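Local coordinates for replication initiator protein (Staphylococcus aureus subsp. aureus, PDB 4PTA) that probably binds the replication origin of staphylococcal multiresistance plasmids through a winged-helix N-terminal domain and so starts plasmid replication, at residues Lys30-Asp35 / Glu90-Leu95; Tyr66-Leu71 / Lys80-Ile85; Leu75-Gly78 / Lys84-Lys87. All coordinates share one frame; numbering follows the deposited sequence.

Interaction 1: residues Lys30-Asp35 / Glu90-Leu95; sequences KDLSND and ENVDLL
Leu32 reaches Val92 and Leu94 by setting its CG opposite the carbonyl carbon, chi1 -69°, and extending chi2 to 168°, which carries the forked end across to the other segment. Val92 sets CG1 opposite its own carbonyl carbon, chi1 -77°. This leaves CG2 between the backbone N and the carbonyl carbon, and CG2 is the methyl that does the touching. The fold is consistent with a winged helix. The contact joins the turn before helix 34-44 to the end of helix 79-91, the probable recognition helix, where the chain leaves for strand 95-97, probably the first strand of the wing.

Leu32 and Val92 approach tip to tip. Leu32 and Leu94 cross obliquely instead. The backbones stay well apart, with Leu32 CA 8.8 Å from Val92 CA, so side chains alone make the contact. It is apolar, and both leucines are buried. Tyr29 of helix 27-30 packs on Val92 and Leu94, and Tyr40 of helix 34-44 also packs on Leu94.

A Schellman motif shapes the second segment. Asp93 has positive phi and is its C-prime residue. Asp93 N bonds to Glu90 O at 2.9 Å, and Leu94 N bonds back to Leu89 O. Val92 and Leu94, on either side of Asp93 in sequence, both turn toward Leu32. In the first segment, Ser33 is the N-cap of helix 34-44, and its OG is hydrogen-bonded to Glu88 OE1, a polar tie to helix 79-91 beside the leucine. Asn34, next along, packs on Ile38 of the second subunit.

The two branches of Leu32 divide the contact: CD2 lies 3.9 Å from Val92 CG2, and CD1 lies 3.9 Å from Leu94 CD2.

Interaction 2: residues Tyr66-Leu71 / Lys80-Ile85; sequences YTVADL and KKITKI
Ile82 crosses both Leu71 and Val68 at about a right angle. It reaches them with one atom, its terminal methyl CD1. The chain from CA to CD1 is extended, chi2 177°, so the methyl is carried well out from helix 79-91 toward helix 68-74. There it meets both partners. Leu71 offers its flank: Ile82 CD1 is 3.7 Å from Leu71 CB and also 3.7 Å from Leu71 CD1. Val68 adds one branch, with Val68 CG1 4.0 Å from Ile82 CD1. Leu71 and Ile82 are buried. Val68 is exposed and lies at the outer side of the contact.

The two helices and the short turn between them are consistent with the helix-turn-helix of this initiator family, with helix 79-91 as the probable recognition helix. Ile82 also touches Cys77 in the turn.

The start of helix 68-74 is fixed by a capping box made by Thr67 and Asp70. Thr67 OG1 accepts from two backbone groups, Ala69 N and Asp70 N. The second bond is the straighter, 166° at the hydrogen. In return, Thr67 N gives its hydrogen to Asp70 OD2 at 2.9 Å. That bond is nearly straight, but it meets the anti side of the carboxylate and lies 34° out of its plane. Before the cap, Tyr66 is buried, and its ring meets Trp55 edge-to-face.

Interaction 3: residues Leu75-Gly78 / Lys84-Lys87; sequences LNCG and KIKK
Leu75 and Ile85 reach toward each other tip to tip, and the sulfur of Cys77 joins them at the same methyl. Ile85 keeps its CG1 opposite the carbonyl carbon. From there the extended chi2 of 173° sends CD1 straight out from helix 79-91. Leu75 has a matching shape. Its CG is also opposite the carbonyl carbon, chi1 -49°, and its fork points back at the helix. The result is one close pair, Leu75 CD1 to Ile85 CD1 at 4.0 Å.

Cys77 works differently. Its chi1 of 59° places SG between the backbone N and the carbonyl carbon, and the short side chain then faces the helix. Cys77 SG lies 4.1 Å from Ile85 CD1. Leu75 CD1 and Cys77 SG are themselves 4.7 Å apart, so the isoleucine methyl touches both at once. The backbones are well separated, with Leu75 CA 10.0 Å from Ile85 CA. The contact is wholly apolar.

Leu75 and Cys77 flank the residue that turns the chain. Asn76 has positive phi and is the C-prime residue of a Schellman motif that ends helix 68-74. Leu75 and Cys77, before and after this residue, both point toward the helix and meet the same methyl. Gly78 follows as the N-cap residue of helix 79-91. The segment 75-78 is thus the turn of the probable helix-turn-helix, folded back onto its second helix.

Helix 34-44 packs against the apolar side of this turn: Ala39 touches both Leu75 and Ile85, and Ile42 packs on Leu75. One residue past Ile85, Lys86 NZ is hydrogen-bonded to Gln97 OE1, which ties helix 79-91 to strand 95-97.

How the interactions relate
All three contacts use helix 79-91. Interactions 2 and 3 are neighbours, about 5 Å between centres, and bind its first half to helix 68-74 and the following turn. Interaction 1 holds its far end to the chain before helix 34-44 and encloses the other two along the sequence. Interactions 1 and 2 are mainly buried, though Val68 brings interaction 2 to the surface. Interaction 3 is only partly buried. Each is apolar, but only interaction 3 uses a sulfur. Interaction 1 touches the other two through Asp35: Asp35 O lies 4.1 Å from Ile85 CD1, and Asp35 OD2 makes a long, weak ion pair with Lys84 NZ.

Interaction 1: residues Lys30-Asp35 / Glu90-Leu95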
ATOM      1  N   LYS A  30     -16.850  13.348   9.019  1.00 36.13           N
ATOM      2  CA  LYS A  30     -16.295  13.644  10.338  1.00 46.66           C
ATOM      3  C   LYS A  30     -17.300  13.318  11.433  1.00 50.56           C
ATOM      4  O   LYS A  30     -16.945  12.793  12.486  1.00 52.42           O
ATOM      5  CB  LYS A  30     -15.875  15.113  10.430  1.00 40.04           C
ATOM      6  CG  LYS A  30     -14.401  15.356  10.161  1.00 35.33           C
ATOM      7  CD  LYS A  30     -14.182  16.632   9.370  1.00 46.92           C
ATOM      8  CE  LYS A  30     -14.898  17.812  10.001  1.00 52.32           C
ATOM      9  NZ  LYS A  30     -14.784  19.035   9.160  1.00 40.29           N
ATOM     10  N   ASP A  31     -18.562  13.624  11.159  1.00 55.68           N
ATOM     11  CA  ASP A  31     -19.651  13.391  12.095  1.00 57.25           C
ATOM     12  C   ASP A  31     -19.703  11.939  12.572  1.00 41.57           C
ATOM     13  O   ASP A  31     -20.003  11.676  13.734  1.00 56.76           O
ATOM     14  CB  ASP A  31     -20.979  13.770  11.435  1.00 63.86           C
ATOM     15  CG  ASP A  31     -22.088  13.997  12.439  1.00 80.55           C
ATOM     16  OD1 ASP A  31     -22.635  13.002  12.961  1.00 80.96           O
ATOM     17  OD2 ASP A  31     -22.414  15.173  12.703  1.00 82.06           O
ATOM     18  N   LEU A  32     -19.411  11.007  11.669  1.00 54.95           N
ATOM     19  CA  LEU A  32     -19.499   9.572  11.956  1.00 50.68           C
ATOM     20  C   LEU A  32     -18.796   9.162  13.245  1.00 41.73           C
ATOM     21  O   LEU A  32     -17.730   9.680  13.582  1.00 53.74           O
ATOM     22  CB  LEU A  32     -18.915   8.753  10.801  1.00 39.86           C
ATOM     23  CG  LEU A  32     -19.655   8.718   9.463  1.00 40.34           C
ATOM     24  CD1 LEU A  32     -18.765   8.102   8.402  1.00 30.86           C
ATOM     25  CD2 LEU A  32     -20.969   7.954   9.580  1.00 33.72           C
ATOM     26  N   SER A  33     -19.396   8.213  13.956  1.00 40.63           N
ATOM     27  CA  SER A  33     -18.758   7.625  15.125  1.00 43.54           C
ATOM     28  C   SER A  33     -17.555   6.803  14.685  1.00 42.27           C
ATOM     29  O   SER A  33     -17.573   6.177  13.624  1.00 37.76           O
ATOM     30  CB  SER A  33     -19.739   6.723  15.874  1.00 29.29           C
ATOM     31  OG  SER A  33     -19.950   5.513  15.167  1.00 32.08           O
ATOM     32  N   ASN A  34     -16.513   6.803  15.506  1.00 38.17           N
ATOM     33  CA  ASN A  34     -15.327   6.006  15.226  1.00 31.92           C
ATOM     34  C   ASN A  34     -15.662   4.535  14.964  1.00 26.64           C
ATOM     35  O   ASN A  34     -14.985   3.866  14.186  1.00 35.38           O
ATOM     36  CB  ASN A  34     -14.315   6.139  16.366  1.00 27.93           C
ATOM     37  CG  ASN A  34     -13.729   7.534  16.464  1.00 39.37           C
ATOM     38  OD1 ASN A  34     -13.658   8.262  15.472  1.00 37.70           O
ATOM     39  ND2 ASN A  34     -13.298   7.911  17.663  1.00 44.55           N
ATOM     40  N   ASP A  35     -16.714   4.036  15.601  1.00 26.30           N
ATOM     41  CA  ASP A  35     -17.126   2.652  15.389  1.00 39.43           C
ATOM     42  C   ASP A  35     -17.507   2.415  13.928  1.00 36.15           C
ATOM     43  O   ASP A  35     -17.242   1.353  13.375  1.00 35.78           O
ATOM     44  CB  ASP A  35     -18.302   2.278  16.299  1.00 42.00           C
ATOM     45  CG  ASP A  35     -17.993   2.471  17.775  1.00 57.18           C
ATOM     46  OD1 ASP A  35     -16.941   1.983  18.242  1.00 48.40           O
ATOM     47  OD2 ASP A  35     -18.808   3.116  18.469  1.00 55.80           O
ATOM     48  N   GLU A  90     -25.191   4.305   5.894  1.00 37.15           N
ATOM     49  CA  GLU A  90     -26.205   4.531   4.861  1.00 39.76           C
ATOM     50  C   GLU A  90     -26.618   5.999   4.780  1.00 31.19           C
ATOM     51  O   GLU A  90     -26.803   6.544   3.694  1.00 34.61           O
ATOM     52  CB  GLU A  90     -27.431   3.647   5.103  1.00 36.37           C
ATOM     53  CG  GLU A  90     -27.152   2.161   4.951  1.00 57.78           C
ATOM     54  CD  GLU A  90     -28.360   1.299   5.265  1.00 69.73           C
ATOM     55  OE1 GLU A  90     -28.743   0.480   4.404  1.00 75.38           O
ATOM     56  OE2 GLU A  90     -28.918   1.433   6.375  1.00 74.92           O
ATOM     57  N   ASN A  91     -26.753   6.629   5.939  1.00 36.02           N
ATOM     58  CA  ASN A  91     -27.117   8.034   6.023  1.00 31.50           C
ATOM     59  C   ASN A  91     -26.148   8.930   5.252  1.00 33.58           C
ATOM     60  O   ASN A  91     -26.511  10.026   4.825  1.00 40.20           O
ATOM     61  CB  ASN A  91     -27.202   8.465   7.493  1.00 37.40           C
ATOM     62  CG  ASN A  91     -27.724   9.881   7.664  1.00 45.09           C
ATOM     63  OD1 ASN A  91     -28.921  10.135   7.533  1.00 60.44           O
ATOM     64  ND2 ASN A  91     -26.828  10.811   7.974  1.00 45.60           N
ATOM     65  N   VAL A  92     -24.918   8.456   5.072  1.00 39.63           N
ATOM     66  CA  VAL A  92     -23.896   9.218   4.356  1.00 30.07           C
ATOM     67  C   VAL A  92     -23.522   8.584   3.016  1.00 28.08           C
ATOM     68  O   VAL A  92     -22.504   8.935   2.417  1.00 38.85           O
ATOM     69  CB  VAL A  92     -22.624   9.414   5.211  1.00 33.29           C
ATOM     70  CG1 VAL A  92     -22.846  10.493   6.252  1.00 33.57           C
ATOM     71  CG2 VAL A  92     -22.211   8.102   5.867  1.00 33.34           C
ATOM     72  N   ASP A  93     -24.349   7.650   2.556  1.00 28.96           N
ATOM     73  CA  ASP A  93     -24.145   6.988   1.267  1.00 37.47           C
ATOM     74  C   ASP A  93     -22.827   6.220   1.190  1.00 39.75           C
ATOM     75  O   ASP A  93     -22.201   6.145   0.133  1.00 43.26           O
ATOM     76  CB  ASP A  93     -24.230   8.000   0.119  1.00 45.18           C
ATOM     77  CG  ASP A  93     -25.620   8.589  -0.037  1.00 49.39           C
ATOM     78  OD1 ASP A  93     -26.609   7.841   0.123  1.00 48.71           O
ATOM     79  OD2 ASP A  93     -25.722   9.802  -0.317  1.00 48.10           O
ATOM     80  N   LEU A  94     -22.413   5.651   2.316  1.00 36.85           N
ATOM     81  CA  LEU A  94     -21.193   4.856   2.374  1.00 27.34           C
ATOM     82  C   LEU A  94     -21.544   3.376   2.308  1.00 27.90           C
ATOM     83  O   LEU A  94     -20.671   2.526   2.164  1.00 23.13           O
ATOM     84  CB  LEU A  94     -20.430   5.160   3.662  1.00 23.08           C
ATOM     85  CG  LEU A  94     -19.046   5.798   3.555  1.00 26.67           C
ATOM     86  CD1 LEU A  94     -18.927   6.716   2.350  1.00 25.32           C
ATOM     87  CD2 LEU A  94     -18.720   6.541   4.846  1.00 30.97           C
ATOM     88  N   LEU A  95     -22.836   3.080   2.407  1.00 34.17           N
ATOM     89  CA  LEU A  95     -23.320   1.704   2.378  1.00 39.99           C
ATOM     90  C   LEU A  95     -24.710   1.648   1.749  1.00 34.38           C
ATOM     91  O   LEU A  95     -25.519   2.558   1.929  1.00 43.24           O
ATOM     92  CB  LEU A  95     -23.349   1.126   3.800  1.00 35.09           C
ATOM     93  CG  LEU A  95     -23.520  -0.381   4.027  1.00 34.30           C
ATOM     94  CD1 LEU A  95     -23.300  -0.715   5.493  1.00 45.07           C
ATOM     95  CD2 LEU A  95     -24.881  -0.876   3.585  1.00 52.46           C
TER

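Interaction 2: residues Tyr66-Leu71 / Lys80-Ile85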
ATOM      1  N   TYR A  66     -23.833 -10.911   4.479  1.00 50.68           N
ATOM      2  CA  TYR A  66     -23.505 -11.108   5.885  1.00 56.40           C
ATOM      3  C   TYR A  66     -24.740 -11.009   6.778  1.00 64.01           C
ATOM      4  O   TYR A  66     -25.546 -10.086   6.640  1.00 65.91           O
ATOM      5  CB  TYR A  66     -22.448 -10.092   6.328  1.00 57.72           C
ATOM      6  CG  TYR A  66     -21.074 -10.328   5.738  1.00 56.33           C
ATOM      7  CD1 TYR A  66     -20.236  -9.263   5.430  1.00 55.46           C
ATOM      8  CD2 TYR A  66     -20.609 -11.615   5.499  1.00 56.07           C
ATOM      9  CE1 TYR A  66     -18.976  -9.474   4.896  1.00 57.04           C
ATOM     10  CE2 TYR A  66     -19.352 -11.835   4.963  1.00 56.77           C
ATOM     11  CZ  TYR A  66     -18.541 -10.763   4.665  1.00 59.50           C
ATOM     12  OH  TYR A  66     -17.291 -10.979   4.133  1.00 62.91           O
ATOM     13  N   THR A  67     -24.887 -11.967   7.689  1.00 62.31           N
ATOM     14  CA  THR A  67     -25.996 -11.961   8.635  1.00 64.94           C
ATOM     15  C   THR A  67     -25.712 -10.983   9.768  1.00 66.12           C
ATOM     16  O   THR A  67     -24.664 -10.338   9.794  1.00 74.72           O
ATOM     17  CB  THR A  67     -26.222 -13.352   9.252  1.00 65.57           C
ATOM     18  OG1 THR A  67     -25.249 -13.588  10.276  1.00 63.33           O
ATOM     19  CG2 THR A  67     -26.121 -14.440   8.188  1.00 59.83           C
ATOM     20  N   VAL A  68     -26.644 -10.878  10.707  1.00 70.43           N
ATOM     21  CA  VAL A  68     -26.450 -10.012  11.860  1.00 77.36           C
ATOM     22  C   VAL A  68     -25.312 -10.549  12.722  1.00 72.14           C
ATOM     23  O   VAL A  68     -24.621  -9.787  13.398  1.00 76.70           O
ATOM     24  CB  VAL A  68     -27.723  -9.909  12.716  1.00 84.08           C
ATOM     25  CG1 VAL A  68     -27.668  -8.669  13.599  1.00 76.88           C
ATOM     26  CG2 VAL A  68     -28.960  -9.880  11.828  1.00 84.17           C
ATOM     27  N   ALA A  69     -25.122 -11.866  12.686  1.00 70.34           N
ATOM     28  CA  ALA A  69     -24.093 -12.522  13.488  1.00 71.95           C
ATOM     29  C   ALA A  69     -22.715 -12.421  12.839  1.00 67.14           C
ATOM     30  O   ALA A  69     -21.711 -12.251  13.529  1.00 61.86           O
ATOM     31  CB  ALA A  69     -24.461 -13.981  13.744  1.00 64.96           C
ATOM     32  N   ASP A  70     -22.675 -12.539  11.514  1.00 66.73           N
ATOM     33  CA  ASP A  70     -21.431 -12.378  10.764  1.00 68.90           C
ATOM     34  C   ASP A  70     -20.785 -11.043  11.094  1.00 59.10           C
ATOM     35  O   ASP A  70     -19.659 -10.987  11.581  1.00 58.33           O
ATOM     36  CB  ASP A  70     -21.689 -12.454   9.260  1.00 63.01           C
ATOM     37  CG  ASP A  70     -22.077 -13.842   8.803  1.00 72.99           C
ATOM     38  OD1 ASP A  70     -21.625 -14.825   9.428  1.00 80.05           O
ATOM     39  OD2 ASP A  70     -22.832 -13.951   7.814  1.00 72.70           O
ATOM     40  N   LEU A  71     -21.505  -9.964  10.819  1.00 49.75           N
ATOM     41  CA  LEU A  71     -21.009  -8.636  11.122  1.00 50.07           C
ATOM     42  C   LEU A  71     -20.674  -8.540  12.604  1.00 51.55           C
ATOM     43  O   LEU A  71     -19.746  -7.835  12.998  1.00 53.69           O
ATOM     44  CB  LEU A  71     -22.042  -7.580  10.730  1.00 54.81           C
ATOM     45  CG  LEU A  71     -22.348  -7.489   9.233  1.00 50.08           C
ATOM     46  CD1 LEU A  71     -23.444  -6.477   8.971  1.00 50.54           C
ATOM     47  CD2 LEU A  71     -21.092  -7.134   8.451  1.00 43.07           C
ATOM     48  N   LYS A  80     -26.838  -4.313  18.662  1.00 62.91           N
ATOM     49  CA  LYS A  80     -27.248  -2.951  18.978  1.00 63.94           C
ATOM     50  C   LYS A  80     -26.330  -1.964  18.269  1.00 58.37           C
ATOM     51  O   LYS A  80     -26.786  -0.998  17.658  1.00 65.97           O
ATOM     52  CB  LYS A  80     -27.197  -2.715  20.489  1.00 72.56           C
ATOM     53  CG  LYS A  80     -28.557  -2.545  21.155  1.00 77.28           C
ATOM     54  CD  LYS A  80     -29.085  -1.125  21.010  1.00 82.48           C
ATOM     55  CE  LYS A  80     -30.322  -0.909  21.872  1.00 97.59           C
ATOM     56  NZ  LYS A  80     -30.771   0.513  21.875  1.00 96.75           N
ATOM     57  N   LYS A  81     -25.030  -2.224  18.352  1.00 60.26           N
ATOM     58  CA  LYS A  81     -24.029  -1.340  17.772  1.00 53.39           C
ATOM     59  C   LYS A  81     -24.016  -1.393  16.246  1.00 48.72           C
ATOM     60  O   LYS A  81     -23.945  -0.353  15.593  1.00 45.19           O
ATOM     61  CB  LYS A  81     -22.640  -1.664  18.331  1.00 52.23           C
ATOM     62  CG  LYS A  81     -21.595  -0.600  18.050  1.00 56.83           C
ATOM     63  CD  LYS A  81     -20.369  -0.794  18.920  1.00 61.03           C
ATOM     64  CE  LYS A  81     -20.720  -0.671  20.395  1.00 73.09           C
ATOM     65  NZ  LYS A  81     -19.531  -0.870  21.273  1.00 69.70           N
ATOM     66  N   ILE A  82     -24.087  -2.594  15.675  1.00 41.18           N
ATOM     67  CA  ILE A  82     -24.045  -2.725  14.222  1.00 42.88           C
ATOM     68  C   ILE A  82     -25.242  -2.039  13.574  1.00 52.91           C
ATOM     69  O   ILE A  82     -25.129  -1.476  12.486  1.00 54.89           O
ATOM     70  CB  ILE A  82     -23.959  -4.196  13.751  1.00 46.80           C
ATOM     71  CG1 ILE A  82     -25.099  -4.520  12.781  1.00 42.88           C
ATOM     72  CG2 ILE A  82     -23.956  -5.144  14.929  1.00 50.23           C
ATOM     73  CD1 ILE A  82     -25.046  -5.926  12.228  1.00 54.53           C
ATOM     74  N   THR A  83     -26.385  -2.090  14.250  1.00 60.18           N
ATOM     75  CA  THR A  83     -27.570  -1.370  13.804  1.00 47.09           C
ATOM     76  C   THR A  83     -27.243   0.111  13.652  1.00 47.52           C
ATOM     77  O   THR A  83     -27.510   0.717  12.612  1.00 42.35           O
ATOM     78  CB  THR A  83     -28.740  -1.564  14.788  1.00 52.68           C
ATOM     79  OG1 THR A  83     -29.434  -2.777  14.468  1.00 51.59           O
ATOM     80  CG2 THR A  83     -29.714  -0.398  14.708  1.00 51.61           C
ATOM     81  N   LYS A  84     -26.648   0.684  14.692  1.00 31.05           N
ATOM     82  CA  LYS A  84     -26.194   2.068  14.645  1.00 43.08           C
ATOM     83  C   LYS A  84     -25.177   2.277  13.523  1.00 54.44           C
ATOM     84  O   LYS A  84     -25.157   3.329  12.879  1.00 51.48           O
ATOM     85  CB  LYS A  84     -25.586   2.473  15.991  1.00 35.12           C
ATOM     86  CG  LYS A  84     -24.864   3.810  15.970  1.00 39.39           C
ATOM     87  CD  LYS A  84     -23.991   3.984  17.200  1.00 45.14           C
ATOM     88  CE  LYS A  84     -23.012   5.138  17.022  1.00 54.53           C
ATOM     89  NZ  LYS A  84     -21.988   5.186  18.111  1.00 58.42           N
ATOM     90  N   ILE A  85     -24.336   1.270  13.295  1.00 46.56           N
ATOM     91  CA  ILE A  85     -23.278   1.355  12.289  1.00 46.41           C
ATOM     92  C   ILE A  85     -23.835   1.436  10.875  1.00 33.89           C
ATOM     93  O   ILE A  85     -23.497   2.346  10.120  1.00 31.40           O
ATOM     94  CB  ILE A  85     -22.313   0.158  12.376  1.00 39.46           C
ATOM     95  CG1 ILE A  85     -21.456   0.254  13.637  1.00 39.14           C
ATOM     96  CG2 ILE A  85     -21.429   0.096  11.137  1.00 36.15           C
ATOM     97  CD1 ILE A  85     -20.609  -0.969  13.884  1.00 39.44           C
TER

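Interaction 3: residues Leu75-Gly78 / Lys84-Lys87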
ATOM      1  N   LEU A  75     -16.996  -7.412  13.116  1.00 32.68           N
ATOM      2  CA  LEU A  75     -16.714  -6.099  13.684  1.00 43.31           C
ATOM      3  C   LEU A  75     -16.532  -6.190  15.195  1.00 49.74           C
ATOM      4  O   LEU A  75     -16.250  -5.189  15.859  1.00 47.87           O
ATOM      5  CB  LEU A  75     -17.826  -5.105  13.335  1.00 44.56           C
ATOM      6  CG  LEU A  75     -18.241  -5.065  11.862  1.00 49.41           C
ATOM      7  CD1 LEU A  75     -19.302  -4.001  11.630  1.00 40.09           C
ATOM      8  CD2 LEU A  75     -17.039  -4.825  10.968  1.00 39.89           C
ATOM      9  N   ASN A  76     -16.688  -7.401  15.725  1.00 50.61           N
ATOM     10  CA  ASN A  76     -16.623  -7.641  17.161  1.00 40.73           C
ATOM     11  C   ASN A  76     -17.451  -6.641  17.959  1.00 46.99           C
ATOM     12  O   ASN A  76     -16.911  -5.826  18.706  1.00 52.03           O
ATOM     13  CB  ASN A  76     -15.179  -7.625  17.655  1.00 44.82           C
ATOM     14  CG  ASN A  76     -15.031  -8.256  19.025  1.00 46.70           C
ATOM     15  OD1 ASN A  76     -15.519  -9.360  19.264  1.00 54.91           O
ATOM     16  ND2 ASN A  76     -14.377  -7.550  19.938  1.00 56.22           N
ATOM     17  N   CYS A  77     -18.765  -6.703  17.787  1.00 41.80           N
ATOM     18  CA  CYS A  77     -19.667  -5.841  18.535  1.00 46.87           C
ATOM     19  C   CYS A  77     -21.073  -6.423  18.516  1.00 48.92           C
ATOM     20  O   CYS A  77     -21.362  -7.336  17.744  1.00 50.27           O
ATOM     21  CB  CYS A  77     -19.655  -4.422  17.966  1.00 50.65           C
ATOM     22  SG  CYS A  77     -20.145  -4.316  16.237  1.00 66.04           S
ATOM     23  N   GLY A  78     -21.941  -5.898  19.373  1.00 46.92           N
ATOM     24  CA  GLY A  78     -23.298  -6.402  19.487  1.00 58.43           C
ATOM     25  C   GLY A  78     -24.224  -5.877  18.410  1.00 58.73           C
ATOM     26  O   GLY A  78     -23.943  -4.853  17.786  1.00 57.33           O
ATOM     27  N   LYS A  84     -26.648   0.684  14.692  1.00 31.05           N
ATOM     28  CA  LYS A  84     -26.194   2.068  14.645  1.00 43.08           C
ATOM     29  C   LYS A  84     -25.177   2.277  13.523  1.00 54.44           C
ATOM     30  O   LYS A  84     -25.157   3.329  12.879  1.00 51.48           O
ATOM     31  CB  LYS A  84     -25.586   2.473  15.991  1.00 35.12           C
ATOM     32  CG  LYS A  84     -24.864   3.810  15.970  1.00 39.39           C
ATOM     33  CD  LYS A  84     -23.991   3.984  17.200  1.00 45.14           C
ATOM     34  CE  LYS A  84     -23.012   5.138  17.022  1.00 54.53           C
ATOM     35  NZ  LYS A  84     -21.988   5.186  18.111  1.00 58.42           N
ATOM     36  N   ILE A  85     -24.336   1.270  13.295  1.00 46.56           N
ATOM     37  CA  ILE A  85     -23.278   1.355  12.289  1.00 46.41           C
ATOM     38  C   ILE A  85     -23.835   1.436  10.875  1.00 33.89           C
ATOM     39  O   ILE A  85     -23.497   2.346  10.120  1.00 31.40           O
ATOM     40  CB  ILE A  85     -22.313   0.158  12.376  1.00 39.46           C
ATOM     41  CG1 ILE A  85     -21.456   0.254  13.637  1.00 39.14           C
ATOM     42  CG2 ILE A  85     -21.429   0.096  11.137  1.00 36.15           C
ATOM     43  CD1 ILE A  85     -20.609  -0.969  13.884  1.00 39.44           C
ATOM     44  N   LYS A  86     -24.678   0.472  10.518  1.00 28.89           N
ATOM     45  CA  LYS A  86     -25.304   0.460   9.204  1.00 38.31           C
ATOM     46  C   LYS A  86     -26.053   1.759   8.955  1.00 50.14           C
ATOM     47  O   LYS A  86     -25.837   2.426   7.945  1.00 55.13           O
ATOM     48  CB  LYS A  86     -26.279  -0.704   9.082  1.00 30.25           C
ATOM     49  CG  LYS A  86     -25.652  -2.070   9.226  1.00 36.61           C
ATOM     50  CD  LYS A  86     -26.676  -3.140   8.907  1.00 47.33           C
ATOM     51  CE  LYS A  86     -26.095  -4.528   9.057  1.00 63.58           C
ATOM     52  NZ  LYS A  86     -27.072  -5.586   8.666  1.00 64.04           N
ATOM     53  N   LYS A  87     -26.939   2.112   9.883  1.00 42.88           N
ATOM     54  CA  LYS A  87     -27.752   3.310   9.740  1.00 44.88           C
ATOM     55  C   LYS A  87     -26.882   4.540   9.538  1.00 38.30           C
ATOM     56  O   LYS A  87     -27.237   5.448   8.785  1.00 37.49           O
ATOM     57  CB  LYS A  87     -28.662   3.498  10.956  1.00 61.15           C
ATOM     58  CG  LYS A  87     -29.799   2.492  11.029  1.00 73.33           C
ATOM     59  CD  LYS A  87     -30.672   2.706  12.252  1.00 78.05           C
ATOM     60  CE  LYS A  87     -31.732   1.620  12.353  1.00 65.76           C
ATOM     61  NZ  LYS A  87     -32.512   1.701  13.615  1.00 58.08           N
TER